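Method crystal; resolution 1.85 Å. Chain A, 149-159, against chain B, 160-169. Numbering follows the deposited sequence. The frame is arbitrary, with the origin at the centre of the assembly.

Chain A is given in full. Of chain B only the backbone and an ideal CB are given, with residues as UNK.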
# COMPACT_ATOMS: atom_id res chain seq x y z
N SER A 149 3.30 -8.29 -2.06
CA SER A 149 3.25 -6.88 -2.39
C SER A 149 2.42 -6.61 -3.65
O SER A 149 1.55 -5.73 -3.65
CB SER A 149 4.67 -6.29 -2.50
OG SER A 149 4.71 -4.99 -3.08
N ALA A 150 2.67 -7.39 -4.72
CA ALA A 150 1.97 -7.22 -5.98
C ALA A 150 0.47 -7.53 -5.83
O ALA A 150 -0.36 -6.85 -6.42
CB ALA A 150 2.57 -8.13 -7.06
N PHE A 151 0.15 -8.55 -5.03
CA PHE A 151 -1.25 -8.96 -4.81
C PHE A 151 -2.02 -7.89 -4.01
O PHE A 151 -3.17 -7.53 -4.34
CB PHE A 151 -1.34 -10.31 -4.05
CG PHE A 151 -0.90 -11.53 -4.83
CD1 PHE A 151 -0.49 -11.45 -6.15
CD2 PHE A 151 -0.94 -12.78 -4.24
CE1 PHE A 151 -0.10 -12.59 -6.84
CE2 PHE A 151 -0.54 -13.91 -4.95
CZ PHE A 151 -0.14 -13.81 -6.22
N ASN A 152 -1.40 -7.38 -2.96
CA ASN A 152 -2.03 -6.28 -2.22
C ASN A 152 -2.20 -5.03 -3.08
O ASN A 152 -3.21 -4.33 -2.99
CB ASN A 152 -1.26 -5.97 -0.94
CG ASN A 152 -1.68 -6.83 0.20
OD1 ASN A 152 -2.87 -7.02 0.42
ND2 ASN A 152 -0.72 -7.36 0.95
N PHE A 153 -1.23 -4.74 -3.92
CA PHE A 153 -1.36 -3.66 -4.88
C PHE A 153 -2.56 -3.85 -5.82
O PHE A 153 -3.32 -2.90 -6.10
CB PHE A 153 -0.08 -3.52 -5.70
CG PHE A 153 -0.25 -2.70 -6.94
CD1 PHE A 153 -0.17 -1.31 -6.87
CD2 PHE A 153 -0.50 -3.29 -8.16
CE1 PHE A 153 -0.34 -0.56 -7.99
CE2 PHE A 153 -0.67 -2.51 -9.29
CZ PHE A 153 -0.60 -1.14 -9.20
N VAL A 154 -2.71 -5.05 -6.35
CA VAL A 154 -3.62 -5.25 -7.46
C VAL A 154 -5.06 -5.42 -7.01
O VAL A 154 -5.98 -5.15 -7.77
CB VAL A 154 -3.15 -6.41 -8.36
CG1 VAL A 154 -3.56 -7.74 -7.81
CG2 VAL A 154 -3.65 -6.20 -9.77
N LEU A 155 -5.27 -5.84 -5.77
CA LEU A 155 -6.61 -6.13 -5.32
C LEU A 155 -7.63 -4.98 -5.53
O LEU A 155 -8.71 -5.21 -6.04
CB LEU A 155 -6.60 -6.61 -3.87
CG LEU A 155 -6.41 -8.10 -3.59
CD1 LEU A 155 -6.14 -8.33 -2.11
CD2 LEU A 155 -7.58 -8.93 -3.99
N PRO A 156 -7.27 -3.75 -5.13
CA PRO A 156 -8.19 -2.60 -5.36
C PRO A 156 -8.53 -2.33 -6.81
O PRO A 156 -9.65 -1.91 -7.11
CB PRO A 156 -7.49 -1.42 -4.71
CG PRO A 156 -6.21 -1.91 -4.23
CD PRO A 156 -6.12 -3.37 -4.30
N HIS A 157 -7.61 -2.65 -7.72
CA HIS A 157 -7.88 -2.55 -9.14
C HIS A 157 -8.79 -3.63 -9.62
O HIS A 157 -9.67 -3.38 -10.44
CB HIS A 157 -6.55 -2.61 -9.91
CG HIS A 157 -5.63 -1.50 -9.53
ND1 HIS A 157 -5.63 -0.29 -10.19
CD2 HIS A 157 -4.71 -1.40 -8.54
CE1 HIS A 157 -4.74 0.51 -9.62
NE2 HIS A 157 -4.19 -0.13 -8.60
N LEU A 158 -8.61 -4.85 -9.10
CA LEU A 158 -9.43 -5.96 -9.55
C LEU A 158 -10.90 -5.81 -9.16
O LEU A 158 -11.79 -6.36 -9.86
CB LEU A 158 -8.93 -7.32 -9.09
CG LEU A 158 -7.49 -7.67 -9.45
CD1 LEU A 158 -7.12 -9.05 -8.95
CD2 LEU A 158 -7.17 -7.54 -10.91
N ILE A 159 -11.15 -5.11 -8.06
CA ILE A 159 -12.52 -4.88 -7.61
C ILE A 159 -13.09 -3.54 -8.11
O ILE A 159 -14.21 -3.17 -7.76
CB ILE A 159 -12.66 -4.97 -6.09
CG1 ILE A 159 -11.90 -3.85 -5.40
CG2 ILE A 159 -12.15 -6.33 -5.61
CD1 ILE A 159 -12.14 -3.78 -3.87
N UNK B 160 5.80 -3.77 -13.85
CA UNK B 160 4.91 -3.28 -14.89
C UNK B 160 3.43 -3.33 -14.61
O UNK B 160 2.65 -3.05 -15.51
CB UNK B 160 5.17 -4.07 -16.17
N UNK B 161 3.04 -3.65 -13.38
CA UNK B 161 1.64 -3.81 -13.08
C UNK B 161 0.94 -2.48 -12.91
O UNK B 161 -0.27 -2.42 -12.94
CB UNK B 161 1.47 -4.66 -11.82
N UNK B 162 1.68 -1.39 -12.76
CA UNK B 162 1.04 -0.09 -12.62
C UNK B 162 0.53 0.30 -13.97
O UNK B 162 -0.50 0.95 -14.09
CB UNK B 162 1.99 0.97 -12.06
N UNK B 163 1.29 -0.07 -14.98
CA UNK B 163 0.89 0.11 -16.36
C UNK B 163 -0.48 -0.56 -16.58
O UNK B 163 -1.36 0.00 -17.24
CB UNK B 163 1.95 -0.47 -17.31
N UNK B 164 -0.69 -1.75 -15.99
CA UNK B 164 -1.98 -2.45 -16.09
C UNK B 164 -3.02 -1.70 -15.30
O UNK B 164 -4.14 -1.46 -15.76
CB UNK B 164 -1.87 -3.89 -15.59
N UNK B 165 -2.64 -1.33 -14.08
CA UNK B 165 -3.57 -0.67 -13.16
C UNK B 165 -4.18 0.62 -13.69
O UNK B 165 -5.40 0.81 -13.66
CB UNK B 165 -2.85 -0.37 -11.84
N UNK B 166 -3.33 1.54 -14.13
CA UNK B 166 -3.84 2.83 -14.57
C UNK B 166 -4.38 2.78 -16.00
O UNK B 166 -4.80 3.80 -16.53
CB UNK B 166 -2.74 3.89 -14.47
N UNK B 167 -4.38 1.59 -16.60
CA UNK B 167 -4.97 1.41 -17.93
C UNK B 167 -6.43 0.95 -17.85
O UNK B 167 -7.16 1.01 -18.84
CB UNK B 167 -4.15 0.40 -18.73
N UNK B 168 -6.85 0.48 -16.68
CA UNK B 168 -8.20 -0.04 -16.51
C UNK B 168 -9.23 1.06 -16.75
O UNK B 168 -10.24 0.84 -17.43
CB UNK B 168 -8.37 -0.64 -15.11
N UNK B 169 -8.97 2.24 -16.20
CA UNK B 169 -9.93 3.35 -16.23
C UNK B 169 -10.25 3.81 -17.65
O UNK B 169 -11.36 4.28 -17.91
CB UNK B 169 -9.39 4.53 -15.42

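Position 160 has phi/psi of 83/8. Positive phi by itself favours glycine, and no atom of chain A lies within 5.5 Å of the ideal CB, so the backbone is the only evidence here. The residue is G160(B), the first to leave helical angles after a helix, in a Schellman motif.

At 161 the CA-to-CB bond points toward chain A, and the ideal CB sits 3.9 Å from CE2 of F153(A). Beyond it, A150(A) and V154(A) offer a small methyl and a branched aliphatic side chain, one turn apart, with no charge or side-chain donor to answer. A large apolar residue, aromatic or long aliphatic, would suit. The residue is W161(B), with chi1 at -76° (m). Its CZ3 lies 3.8 Å from CB of A150(A) and its CE3 4.1 Å from CB of V154(A), while its CB lies 4.0 Å from CE2 of F153(A). It loses 95 Å² to chain A, more than any other residue of either stretch; its NE1 is hydrogen-bonded elsewhere in the structure.

Position 162 points sideways, its ideal CB 4.4 Å from CZ of F153(A). Several small or medium side chains would be compatible. S162(B) is found, and its closest contact is through the backbone, CA to CZ of F153(A) at 3.9 Å.

Position 163 points away and has nothing of chain A within 5.5 Å of its ideal CB; chain A sets no preference. It is A163(B).

At 164 the bond again points sideways and the ideal CB is out of contact, so a short side chain would gain nothing from chain A. A long apolar one could reach the methyls of V154(A) and L158(A). F164(B), chi1 155° (t), does so: its CE2 lies 3.8 Å from CG2 of V154(A) and its CZ 4.1 Å from CD2 of L158(A).

Position 165 is the most constrained. The CA of 165 lies 6.2 Å from the CA of H157(A). Its ideal CB is already tight, 3.0 Å from CE1 of H157(A) and 3.6 Å from CZ of F153(A). This argues for a very small residue, alanine or glycine. A165(B) places its methyl over one face of the imidazole, CB 3.4 Å from the centroid of the H157(A) ring and 25° off the normal, a CH-pi contact; the same CB packs 3.6 Å from CZ of F153(A).

Positions 166 and 167 lie within a type I turn from 165 to 168 and meet no side chain of chain A, so polar residues are acceptable. They are N166(B) and S167(B); OG of S167(B) donates to O of F164(B) at 2.7 Å.

At 168 the bond points toward chain A, but no atom lies within 5.5 Å of the ideal CB. A medium or long aliphatic side chain could bridge that gap. I168(B), though poorly ordered, extends CD1 to 3.7 Å from CB of H157(A), near the plane of the imidazole at its edge.

Position 169 is out of reach, which leaves the choice open; it is K169(B).

Chain B 160-169: GWSAFANSIK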
# COMPACT_ATOMS: atom_id res chain seq x y z
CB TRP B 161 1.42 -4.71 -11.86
CG TRP B 161 1.63 -6.17 -12.18
CD1 TRP B 161 2.29 -6.70 -13.22
CD2 TRP B 161 1.10 -7.27 -11.44
NE1 TRP B 161 2.27 -8.08 -13.17
CE2 TRP B 161 1.53 -8.45 -12.08
CE3 TRP B 161 0.34 -7.38 -10.29
CZ2 TRP B 161 1.20 -9.70 -11.61
CZ3 TRP B 161 0.01 -8.63 -9.83
CH2 TRP B 161 0.42 -9.77 -10.50
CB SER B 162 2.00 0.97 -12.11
OG SER B 162 3.21 0.95 -12.85
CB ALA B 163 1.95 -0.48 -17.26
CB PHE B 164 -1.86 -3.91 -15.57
CG PHE B 164 -3.17 -4.51 -15.07
CD1 PHE B 164 -4.04 -5.19 -15.95
CD2 PHE B 164 -3.51 -4.45 -13.72
CE1 PHE B 164 -5.24 -5.76 -15.48
CE2 PHE B 164 -4.72 -5.02 -13.24
CZ PHE B 164 -5.58 -5.67 -14.14
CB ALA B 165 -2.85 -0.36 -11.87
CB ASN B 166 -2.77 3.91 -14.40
CG ASN B 166 -1.54 3.64 -15.21
OD1 ASN B 166 -1.62 3.03 -16.28
ND2 ASN B 166 -0.38 4.07 -14.71
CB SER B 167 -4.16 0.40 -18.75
OG SER B 167 -4.47 -0.94 -18.39
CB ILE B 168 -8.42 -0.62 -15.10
CG1 ILE B 168 -7.50 -1.83 -14.87
CG2 ILE B 168 -9.88 -1.04 -14.92
CD1 ILE B 168 -7.61 -2.40 -13.48
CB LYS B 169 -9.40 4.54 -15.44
CG LYS B 169 -10.34 5.75 -15.41
CD LYS B 169 -9.68 6.94 -14.73
CE LYS B 169 -10.69 8.03 -14.38
NZ LYS B 169 -10.87 8.99 -15.51
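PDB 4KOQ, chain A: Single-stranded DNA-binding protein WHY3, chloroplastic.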